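Local coordinates for protein extracellular endo-alpha-(1->5)-L-arabinanase 1 (Bacillus subtilis, PDB 1UV4) that cleaves the internal alpha-1,5 linkages of linear and branched arabinan as a calcium-binding family 43 glycoside hydrolase in plant cell-wall degradation, at residues Gly142-Leu146 with Leu157-Lys162; Ser211-Ile215 with Leu264-Tyr269. All coordinates share one frame; numbering follows the deposited sequence.

Contact 1 of 2, residues Gly142-Leu146 with Leu157-Lys162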
# COMPACT_ATOMS: atom_id res chain seq x y z
N GLY A 142 17.27 10.65 -1.36
CA GLY A 142 17.26 9.37 -0.70
C GLY A 142 16.70 9.30 0.69
O GLY A 142 16.83 8.29 1.35
N ASN A 143 16.03 10.36 1.12
CA ASN A 143 15.49 10.41 2.46
C ASN A 143 14.02 9.99 2.55
O ASN A 143 13.25 10.22 1.63
CB ASN A 143 15.69 11.79 3.02
CG ASN A 143 17.16 12.15 3.13
OD1 ASN A 143 18.04 11.31 3.47
ND2 ASN A 143 17.46 13.40 2.87
N PRO A 144 13.66 9.33 3.64
CA PRO A 144 12.35 8.70 3.76
C PRO A 144 11.15 9.62 4.02
O PRO A 144 11.25 10.55 4.83
CB PRO A 144 12.55 7.73 4.93
CG PRO A 144 13.55 8.43 5.83
CD PRO A 144 14.48 9.08 4.85
N TRP A 145 10.03 9.25 3.44
CA TRP A 145 8.73 9.88 3.61
C TRP A 145 7.70 8.75 3.66
O TRP A 145 7.91 7.66 3.13
CB TRP A 145 8.39 10.78 2.41
CG TRP A 145 9.20 12.01 2.26
CD1 TRP A 145 10.49 12.11 1.93
CD2 TRP A 145 8.71 13.36 2.38
NE1 TRP A 145 10.88 13.43 1.85
CE2 TRP A 145 9.79 14.22 2.11
CE3 TRP A 145 7.45 13.93 2.68
CZ2 TRP A 145 9.67 15.62 2.16
CZ3 TRP A 145 7.33 15.30 2.68
CH2 TRP A 145 8.44 16.13 2.45
N LEU A 146 6.57 9.07 4.25
CA LEU A 146 5.45 8.08 4.37
C LEU A 146 4.17 8.66 3.79
O LEU A 146 3.74 9.75 4.19
CB LEU A 146 5.20 7.72 5.83
CG LEU A 146 4.17 6.58 6.08
CD1 LEU A 146 4.78 5.25 5.80
CD2 LEU A 146 3.62 6.71 7.54
N LEU A 157 0.66 12.65 3.37
CA LEU A 157 2.11 12.50 3.22
C LEU A 157 2.84 13.23 4.36
O LEU A 157 2.52 14.34 4.66
CB LEU A 157 2.55 13.04 1.88
CG LEU A 157 4.03 13.04 1.56
CD1 LEU A 157 4.51 11.65 1.28
CD2 LEU A 157 4.33 14.01 0.40
N THR A 158 3.80 12.53 4.98
CA THR A 158 4.67 13.16 5.95
C THR A 158 6.12 12.72 5.67
O THR A 158 6.39 11.59 5.29
CB THR A 158 4.26 12.79 7.40
OG1 THR A 158 5.16 13.38 8.34
CG2 THR A 158 4.32 11.28 7.61
N LYS A 159 7.02 13.62 5.98
CA LYS A 159 8.44 13.29 6.03
C LYS A 159 8.65 12.39 7.24
O LYS A 159 7.88 12.42 8.23
CB LYS A 159 9.32 14.55 6.12
CG LYS A 159 10.82 14.33 5.91
CD LYS A 159 11.54 15.68 5.71
CE LYS A 159 13.04 15.52 5.81
NZ LYS A 159 13.60 14.77 4.71
N LEU A 160 9.70 11.60 7.20
CA LEU A 160 10.09 10.75 8.31
C LEU A 160 11.48 11.13 8.80
O LEU A 160 12.36 11.51 8.04
CB LEU A 160 10.11 9.28 7.89
CG LEU A 160 8.76 8.67 7.50
CD1 LEU A 160 8.99 7.29 6.85
CD2 LEU A 160 7.84 8.57 8.67
N ASP A 161 11.71 10.95 10.10
CA ASP A 161 13.04 11.09 10.65
C ASP A 161 13.85 9.86 10.23
O ASP A 161 13.42 8.74 10.47
CB ASP A 161 12.93 11.21 12.16
CG ASP A 161 14.23 11.44 12.83
OD1 ASP A 161 15.11 10.54 12.79
OD2 ASP A 161 14.47 12.46 13.49
N LYS A 162 15.01 10.07 9.62
CA LYS A 162 15.73 8.93 9.02
C LYS A 162 16.33 8.03 10.10
O LYS A 162 16.55 6.85 9.85
CB LYS A 162 16.80 9.43 8.04
CG LYS A 162 17.89 10.24 8.64
CD LYS A 162 18.33 11.36 7.69
CE LYS A 162 19.44 10.94 6.75
NZ LYS A 162 20.75 11.61 7.12
O HOH W 1 15.41 15.10 2.02
O HOH W 2 13.48 12.07 5.51

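Contact 2 of 2, residues Ser211-Ile215 with Leu264-Tyr269. With EDO (1,2-ethanediol), chain E.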
# COMPACT_ATOMS: atom_id res chain seq x y z
N SER A 211 -14.71 -2.05 -2.38
CA SER A 211 -13.51 -2.67 -2.89
C SER A 211 -12.82 -1.77 -3.90
O SER A 211 -13.35 -0.78 -4.40
CB SER A 211 -13.81 -4.01 -3.54
OG SER A 211 -12.58 -4.77 -3.57
N THR A 212 -11.58 -2.12 -4.20
CA THR A 212 -10.85 -1.44 -5.24
C THR A 212 -11.51 -1.68 -6.60
O THR A 212 -12.17 -2.66 -6.82
CB THR A 212 -9.40 -1.91 -5.31
OG1 THR A 212 -9.38 -3.33 -5.39
CG2 THR A 212 -8.62 -1.53 -4.06
N TYR A 213 -11.29 -0.75 -7.51
CA TYR A 213 -11.96 -0.70 -8.81
C TYR A 213 -10.99 -0.35 -9.95
O TYR A 213 -11.04 -0.98 -11.00
CB TYR A 213 -13.07 0.37 -8.75
CG TYR A 213 -14.03 0.41 -9.90
CD1 TYR A 213 -14.65 -0.76 -10.36
CD2 TYR A 213 -14.43 1.62 -10.44
CE1 TYR A 213 -15.57 -0.72 -11.39
CE2 TYR A 213 -15.37 1.67 -11.46
CZ TYR A 213 -15.93 0.50 -11.93
OH TYR A 213 -16.87 0.51 -12.95
N LYS A 214 -10.15 0.67 -9.78
CA LYS A 214 -9.18 1.04 -10.80
C LYS A 214 -7.90 1.54 -10.16
O LYS A 214 -7.89 1.93 -9.01
CB LYS A 214 -9.72 2.18 -11.66
CG LYS A 214 -11.03 1.98 -12.30
CD LYS A 214 -11.38 3.22 -13.13
CE LYS A 214 -12.87 3.31 -13.32
NZ LYS A 214 -13.31 4.24 -14.39
N ILE A 215 -6.79 1.49 -10.90
CA ILE A 215 -5.51 2.06 -10.51
C ILE A 215 -5.31 3.35 -11.29
O ILE A 215 -5.40 3.31 -12.50
CB ILE A 215 -4.36 1.11 -10.76
CG1 ILE A 215 -4.52 -0.14 -9.92
CG2 ILE A 215 -3.03 1.73 -10.51
CD1 ILE A 215 -3.61 -1.25 -10.26
N LEU A 264 5.21 -3.67 -10.97
CA LEU A 264 3.98 -3.31 -10.30
C LEU A 264 3.28 -4.57 -9.86
O LEU A 264 2.92 -5.41 -10.68
CB LEU A 264 3.06 -2.49 -11.22
CG LEU A 264 1.90 -1.86 -10.45
CD1 LEU A 264 2.32 -0.74 -9.56
CD2 LEU A 264 0.75 -1.43 -11.34
N VAL A 265 3.10 -4.70 -8.55
CA VAL A 265 2.28 -5.76 -7.99
C VAL A 265 0.93 -5.16 -7.64
O VAL A 265 0.82 -3.98 -7.30
CB VAL A 265 2.95 -6.45 -6.74
CG1 VAL A 265 4.34 -7.00 -7.13
CG2 VAL A 265 3.06 -5.52 -5.55
N ARG A 266 -0.09 -5.98 -7.68
CA ARG A 266 -1.43 -5.52 -7.26
C ARG A 266 -2.27 -6.75 -7.00
O ARG A 266 -1.84 -7.87 -7.31
CB ARG A 266 -2.09 -4.69 -8.37
CG ARG A 266 -2.60 -5.42 -9.54
CD ARG A 266 -1.80 -5.20 -10.69
NE ARG A 266 -2.26 -5.80 -11.95
CZ ARG A 266 -1.42 -6.29 -12.84
NH1 ARG A 266 -0.13 -6.27 -12.61
NH2 ARG A 266 -1.88 -6.76 -13.99
N HIS A 267 -3.43 -6.56 -6.39
CA HIS A 267 -4.42 -7.64 -6.34
C HIS A 267 -5.47 -7.40 -7.41
O HIS A 267 -5.64 -6.28 -7.88
CB HIS A 267 -5.05 -7.79 -4.95
CG HIS A 267 -5.85 -6.60 -4.48
ND1 HIS A 267 -5.49 -5.82 -3.39
CD2 HIS A 267 -7.00 -6.05 -4.96
CE1 HIS A 267 -6.37 -4.83 -3.25
NE2 HIS A 267 -7.28 -4.95 -4.20
N ALA A 268 -6.18 -8.46 -7.81
CA ALA A 268 -7.38 -8.32 -8.64
C ALA A 268 -8.21 -9.57 -8.39
O ALA A 268 -7.66 -10.62 -7.99
CB ALA A 268 -7.04 -8.15 -10.09
N TYR A 269 -9.52 -9.46 -8.57
CA TYR A 269 -10.47 -10.49 -8.18
C TYR A 269 -10.81 -11.40 -9.35
O TYR A 269 -11.27 -10.96 -10.40
CB TYR A 269 -11.69 -9.83 -7.61
CG TYR A 269 -11.43 -8.99 -6.39
CD1 TYR A 269 -11.03 -7.65 -6.49
CD2 TYR A 269 -11.49 -9.53 -5.13
CE1 TYR A 269 -10.81 -6.87 -5.36
CE2 TYR A 269 -11.26 -8.76 -4.01
CZ TYR A 269 -10.91 -7.44 -4.14
OH TYR A 269 -10.72 -6.67 -2.98
C1 EDO E . -6.03 -6.69 -13.95
O1 EDO E . -4.79 -6.14 -13.55
C2 EDO E . -6.05 -6.95 -15.44
O2 EDO E . -6.37 -5.76 -16.14
O HOH W 3 -10.33 -4.03 -2.03

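Contact 1 of 2, residues Gly142-Leu146 with Leu157-Lys162
L146 and T158 form a hydrogen-bonded antiparallel pair in which each residue satisfies the other: L146 N reaches T158 O at 2.7 Å in an almost straight bond (175° at the hydrogen), and T158 N reaches L146 O at 2.9 Å. Two residues along, L160 N bonds P144 O at 3.0 Å. This carbonyl has a second donor, a water 2.8 Å from P144 O, which also donates to L160 O and accepts from K159 NZ, bridging the strand ends. A further water accepts from N143 ND2 and, weakly, from K159 NZ.

W145 and K159 form the non-hydrogen-bonded pair between these bonds. The lysine chain runs over one face of the indole, its CB 3.8 Å from the centroid of the W145 six-membered ring and only 4° off the normal, a CH-pi contact. CG of K159 lies anti to its backbone N (chi1 -169°), and the bend at chi4 turns NZ to the waters. W145 NE1 is satisfied by D139 OD2. On the other face of the sheet, L160 CD1 packs 3.9 Å from L146 CB. Joined by a short connection, antiparallel strands 144-148 and 155-160 form a beta hairpin within one blade of the five-bladed propeller of family 43.

Contact 2 of 2, residues Ser211-Ile215 with Leu264-Tyr269
T212 and H267 meet where two neighbouring blades of the five-bladed beta-propeller pack together. The strand segments 212-215 and 264-269 stay 8.7 Å apart at closest approach and make a 132° angle, so side chains, not backbone bonds, join them.

The polar contacts lie towards S211 and Y269. H267 NE2 donates to T212 OG1 at 2.9 Å, with the hydroxyl at the imidazole edge and 10° out of its plane. OG1 sits between the backbone N and carbonyl carbon of its own residue (chi1 52°), where it also bonds G252 O, so that two strands of the facing blade grip it. The other ring nitrogen, ND1, bonds the backbone N of D14, the probable proton acceptor; the two bonds fix the rotation of the imidazole. T212 also lies close to E185, the probable proton donor, which is consistent with a second-shell place beside the active site. Beyond it, S211 OG stands 2.7 Å from Y269 OH, and a water 3.1 Å from T212 N bonds the same phenol oxygen.

Apolar contact is sparse and looser. I215 CD1 lies 4.2 Å from CB of R266 and 4.5 Å from CD2 of L264, whose side chain also meets I258 and Q256 on strand 250-259.

Charged groups form the third set. R266 NH1 bonds N282 OD1 within its own sheet, while a long, weak ion pair links NE to D244 OD2 of the facing blade. A 1,2-ethanediol, probably from the crystallisation liquor, bridges the two residues by bonding D244 OD2 as well: its O1 lies at the guanidinium edge, 3.0 Å from both NE and NH2 of R266.

From the N terminus, the chain adds strand 4-8 to what will be the last sheet and builds two complete blades before it reaches contact 1. That contact closes a short loop of ten residues, joining successive strands 144-148 and 155-160 inside the third blade. Contact 2 opens only afterwards, on strand 212-220 of the fourth blade, and closes 48 residues later on strand 263-270 of the fifth, whose sheet includes strand 4-8. The contacts are thus in series, neither nesting nor crossing. Their centres are 26 Å apart on opposite sides of the chain's centre: contact 1 binds strands within a blade, whereas contact 2 ties one blade to the next.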